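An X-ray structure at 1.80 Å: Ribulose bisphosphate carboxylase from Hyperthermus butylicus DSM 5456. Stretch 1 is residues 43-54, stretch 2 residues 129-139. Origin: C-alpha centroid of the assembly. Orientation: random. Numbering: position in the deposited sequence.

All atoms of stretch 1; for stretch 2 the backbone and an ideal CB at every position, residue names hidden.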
# COMPACT_ATOMS: atom_id res chain seq x y z
N ALA A 43 -17.39 -8.74 6.38
CA ALA A 43 -16.76 -8.45 5.08
C ALA A 43 -17.59 -9.10 3.98
O ALA A 43 -18.03 -10.24 4.14
CB ALA A 43 -15.32 -9.01 5.03
N VAL A 44 -17.74 -8.42 2.84
CA VAL A 44 -18.33 -9.03 1.65
C VAL A 44 -17.27 -9.10 0.55
O VAL A 44 -16.65 -8.08 0.19
CB VAL A 44 -19.61 -8.32 1.20
CG1 VAL A 44 -19.39 -6.83 1.06
CG2 VAL A 44 -20.09 -8.95 -0.09
N PHE A 45 -16.99 -10.31 0.12
CA PHE A 45 -15.93 -10.63 -0.83
C PHE A 45 -16.58 -11.07 -2.12
O PHE A 45 -17.58 -11.78 -2.09
CB PHE A 45 -15.02 -11.78 -0.34
CG PHE A 45 -14.30 -11.51 0.95
CD1 PHE A 45 -13.16 -10.70 0.99
CD2 PHE A 45 -14.68 -12.15 2.11
CE1 PHE A 45 -12.48 -10.53 2.23
CE2 PHE A 45 -14.03 -11.95 3.29
CZ PHE A 45 -12.91 -11.11 3.36
N ARG A 46 -15.96 -10.73 -3.24
CA ARG A 46 -16.34 -11.34 -4.52
C ARG A 46 -15.27 -12.38 -4.87
O ARG A 46 -14.11 -12.02 -5.08
CB ARG A 46 -16.46 -10.26 -5.60
CG ARG A 46 -16.85 -10.90 -6.95
CD ARG A 46 -17.05 -9.77 -8.02
NE ARG A 46 -17.63 -10.32 -9.25
CZ ARG A 46 -18.11 -9.55 -10.22
NH1 ARG A 46 -18.08 -8.23 -10.10
NH2 ARG A 46 -18.66 -10.12 -11.32
N VAL A 47 -15.65 -13.65 -4.89
CA VAL A 47 -14.71 -14.77 -4.86
C VAL A 47 -14.87 -15.54 -6.15
O VAL A 47 -15.99 -15.98 -6.48
CB VAL A 47 -14.96 -15.72 -3.66
CG1 VAL A 47 -13.95 -16.87 -3.62
CG2 VAL A 47 -15.01 -14.91 -2.32
N THR A 48 -13.77 -15.72 -6.86
CA THR A 48 -13.66 -16.60 -8.01
C THR A 48 -12.77 -17.79 -7.62
O THR A 48 -11.52 -17.66 -7.58
CB THR A 48 -13.09 -15.88 -9.22
OG1 THR A 48 -13.89 -14.73 -9.53
CG2 THR A 48 -13.06 -16.84 -10.43
N PRO A 49 -13.35 -18.93 -7.29
CA PRO A 49 -12.53 -20.08 -6.89
C PRO A 49 -11.67 -20.53 -8.04
O PRO A 49 -12.04 -20.40 -9.21
CB PRO A 49 -13.57 -21.14 -6.51
CG PRO A 49 -14.89 -20.37 -6.40
CD PRO A 49 -14.79 -19.26 -7.36
N ALA A 50 -10.51 -21.08 -7.70
CA ALA A 50 -9.63 -21.65 -8.70
C ALA A 50 -10.29 -22.88 -9.31
O ALA A 50 -11.31 -23.37 -8.83
CB ALA A 50 -8.28 -22.02 -8.07
N GLN A 51 -9.68 -23.39 -10.38
CA GLN A 51 -10.27 -24.57 -11.01
C GLN A 51 -10.32 -25.73 -10.03
O GLN A 51 -9.32 -26.08 -9.41
CB GLN A 51 -9.48 -25.01 -12.24
CG GLN A 51 -10.27 -25.99 -13.16
CD GLN A 51 -11.73 -25.53 -13.38
OE1 GLN A 51 -12.03 -24.98 -14.44
NE2 GLN A 51 -12.64 -25.83 -12.44
N GLY A 52 -11.50 -26.35 -9.92
CA GLY A 52 -11.64 -27.55 -9.12
C GLY A 52 -12.00 -27.30 -7.68
O GLY A 52 -12.29 -28.26 -6.95
N ILE A 53 -12.01 -26.04 -7.24
CA ILE A 53 -12.31 -25.66 -5.87
C ILE A 53 -13.77 -25.23 -5.79
O ILE A 53 -14.20 -24.35 -6.56
CB ILE A 53 -11.38 -24.51 -5.42
CG1 ILE A 53 -9.90 -24.93 -5.46
CG2 ILE A 53 -11.78 -24.03 -4.05
CD1 ILE A 53 -9.57 -26.07 -4.51
N SER A 54 -14.52 -25.80 -4.85
CA SER A 54 -15.90 -25.34 -4.68
C SER A 54 -15.94 -24.01 -3.92
O SER A 54 -14.99 -23.65 -3.21
CB SER A 54 -16.73 -26.38 -3.93
OG SER A 54 -16.50 -26.27 -2.53
N UNK A 129 -3.87 -16.77 -2.11
CA UNK A 129 -4.05 -18.19 -1.86
C UNK A 129 -4.27 -18.95 -3.17
O UNK A 129 -4.95 -18.45 -4.07
CB UNK A 129 -5.23 -18.42 -0.91
N UNK A 130 -3.71 -20.17 -3.28
CA UNK A 130 -3.83 -20.94 -4.52
C UNK A 130 -5.27 -21.35 -4.84
O UNK A 130 -5.61 -21.58 -6.02
CB UNK A 130 -2.95 -22.19 -4.43
N UNK A 131 -6.12 -21.50 -3.83
CA UNK A 131 -7.51 -21.87 -4.05
C UNK A 131 -8.33 -20.76 -4.69
O UNK A 131 -9.49 -21.00 -5.08
CB UNK A 131 -8.15 -22.28 -2.72
N UNK A 132 -7.77 -19.56 -4.80
CA UNK A 132 -8.49 -18.38 -5.26
C UNK A 132 -7.94 -17.98 -6.61
O UNK A 132 -6.74 -17.67 -6.73
CB UNK A 132 -8.38 -17.23 -4.26
N UNK A 133 -8.83 -17.87 -7.62
CA UNK A 133 -8.39 -17.25 -8.87
C UNK A 133 -8.60 -15.71 -8.87
O UNK A 133 -7.86 -14.97 -9.54
CB UNK A 133 -9.14 -17.88 -10.04
N UNK A 134 -9.57 -15.24 -8.10
CA UNK A 134 -9.76 -13.80 -7.90
C UNK A 134 -10.45 -13.55 -6.57
O UNK A 134 -11.33 -14.33 -6.16
CB UNK A 134 -10.57 -13.19 -9.04
N UNK A 135 -10.08 -12.46 -5.88
CA UNK A 135 -10.68 -12.13 -4.58
C UNK A 135 -10.77 -10.60 -4.59
O UNK A 135 -9.74 -9.91 -4.69
CB UNK A 135 -9.87 -12.66 -3.40
N UNK A 136 -12.00 -10.09 -4.61
CA UNK A 136 -12.21 -8.65 -4.44
C UNK A 136 -12.90 -8.35 -3.12
O UNK A 136 -13.95 -8.93 -2.79
CB UNK A 136 -13.03 -8.09 -5.60
N UNK A 137 -12.32 -7.45 -2.35
CA UNK A 137 -12.97 -7.07 -1.09
C UNK A 137 -13.87 -5.91 -1.43
O UNK A 137 -13.38 -4.83 -1.79
CB UNK A 137 -11.97 -6.71 0.01
N UNK A 138 -15.18 -6.12 -1.34
CA UNK A 138 -16.12 -5.11 -1.82
C UNK A 138 -16.48 -4.07 -0.74
O UNK A 138 -16.60 -2.87 -1.04
CB UNK A 138 -17.39 -5.79 -2.32
N UNK A 139 -16.67 -4.53 0.50
CA UNK A 139 -17.06 -3.64 1.56
C UNK A 139 -16.84 -4.36 2.89
O UNK A 139 -16.80 -5.59 2.94
CB UNK A 139 -18.51 -3.19 1.40

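Position 129 opens a type I turn out of reach of stretch 1, so many side chains would suit; it is Met 129. Position 130 has its CB in open space, where a polar residue would do as well as any. Lys 130 extends there without touching stretch 1 through its side chain.

At 131 the CB points sideways, 4.2 Å from Ile 53 CG1, which favors a small apolar group. Ala 131 touches that atom with its methyl, while Ala 131 O accepts Ala 50 N at 2.8 Å.

The CB of 132 turns away from stretch 1, leaving the choice wide, though an apolar branch could reach back to Val 47. Ile 132 does so lightly, its CD1 4.5 Å from Val 47 CG1.

Position 133 points its CB toward stretch 1, the ideal CB 3.4 Å from Thr 48 O, at a corner where the chain bulges. A small residue suits, and a longer one could extend past it. Ala 133 gives its N to Thr 48 O at 2.7 Å, an acceptor shared with the N of 134.

A CB at 134 would stand 3.7 Å from Thr 48 CB, so glycine or a small residue fits best; the extended backbone alone does not demand glycine. Gly 134 leaves that space free, and Gly 134 O accepts Thr 48 N at 2.9 Å.

Position 135 shares a face with Phe 45 and Val 47, calling for a branched apolar chain. Leu 135 bridges both: its CD1 is 3.8 Å from Phe 45 CB and 3.8 Å from Val 47 CG2.

On the other face, 136 pairs with Arg 46, CB beside CB. A long polar chain would suit. Arg 136 runs outward, while its backbone exchanges two hydrogen bonds with Arg 46.

Position 137 looks at the Phe 45 ring; valine or isoleucine is natural. Val 137 CG2 sits at the ring edge, 3.7 Å from Phe 45 CD1.

At the bulge, 138 points its CB toward stretch 1, close to Val 44 O, with Arg 46 nearby: an acid is attractive. Glu 138 OE2 lies 4.6 Å from Arg 46 NH1, beyond salt-bridge range; a water lies between them, accepting from Arg 46 NH1 and donating to Glu 138 OE2. Glu 138 OE1 forms a salt bridge with Arg 136 NH2 at 2.9 Å.

Position 139 stands beside Val 44 CG1, tolerating apolar or polar chains. Asp 139 packs its CB there, and its carboxylate is hydrogen-bonded outside the two stretches.

Stretch 2, residues 129-139: MKAIAGLRVED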
# COMPACT_ATOMS: atom_id res chain seq x y z
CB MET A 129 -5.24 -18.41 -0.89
CG MET A 129 -5.01 -17.85 0.53
SD MET A 129 -6.42 -18.25 1.61
CE MET A 129 -7.76 -17.70 0.59
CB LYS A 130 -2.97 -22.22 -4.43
CG LYS A 130 -1.50 -22.09 -4.06
CD LYS A 130 -0.99 -23.46 -3.53
CE LYS A 130 -1.77 -24.59 -4.25
NZ LYS A 130 -1.84 -25.91 -3.53
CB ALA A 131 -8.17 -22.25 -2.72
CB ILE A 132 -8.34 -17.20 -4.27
CG1 ILE A 132 -8.40 -17.69 -2.84
CG2 ILE A 132 -9.48 -16.22 -4.46
CD1 ILE A 132 -9.82 -18.18 -2.46
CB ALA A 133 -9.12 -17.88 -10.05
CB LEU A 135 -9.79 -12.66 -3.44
CG LEU A 135 -10.38 -12.24 -2.09
CD1 LEU A 135 -11.74 -12.95 -1.90
CD2 LEU A 135 -9.38 -12.62 -1.02
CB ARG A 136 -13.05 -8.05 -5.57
CG ARG A 136 -12.58 -6.63 -5.71
CD ARG A 136 -13.50 -5.73 -6.07
NE ARG A 136 -12.88 -4.63 -6.77
CZ ARG A 136 -13.60 -3.61 -7.15
NH1 ARG A 136 -13.08 -2.67 -7.89
NH2 ARG A 136 -14.89 -3.65 -6.84
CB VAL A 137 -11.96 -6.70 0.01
CG1 VAL A 137 -12.77 -6.57 1.33
CG2 VAL A 137 -10.93 -7.84 0.16
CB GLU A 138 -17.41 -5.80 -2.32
CG GLU A 138 -17.23 -6.87 -3.39
CD GLU A 138 -16.96 -6.29 -4.80
OE1 GLU A 138 -16.57 -5.12 -4.97
OE2 GLU A 138 -17.07 -7.06 -5.78
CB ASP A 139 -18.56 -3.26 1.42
CG ASP A 139 -18.93 -2.02 2.25
OD1 ASP A 139 -18.01 -1.42 2.88
OD2 ASP A 139 -20.13 -1.62 2.19
O HOH W 1 -16.74 -6.43 -8.19
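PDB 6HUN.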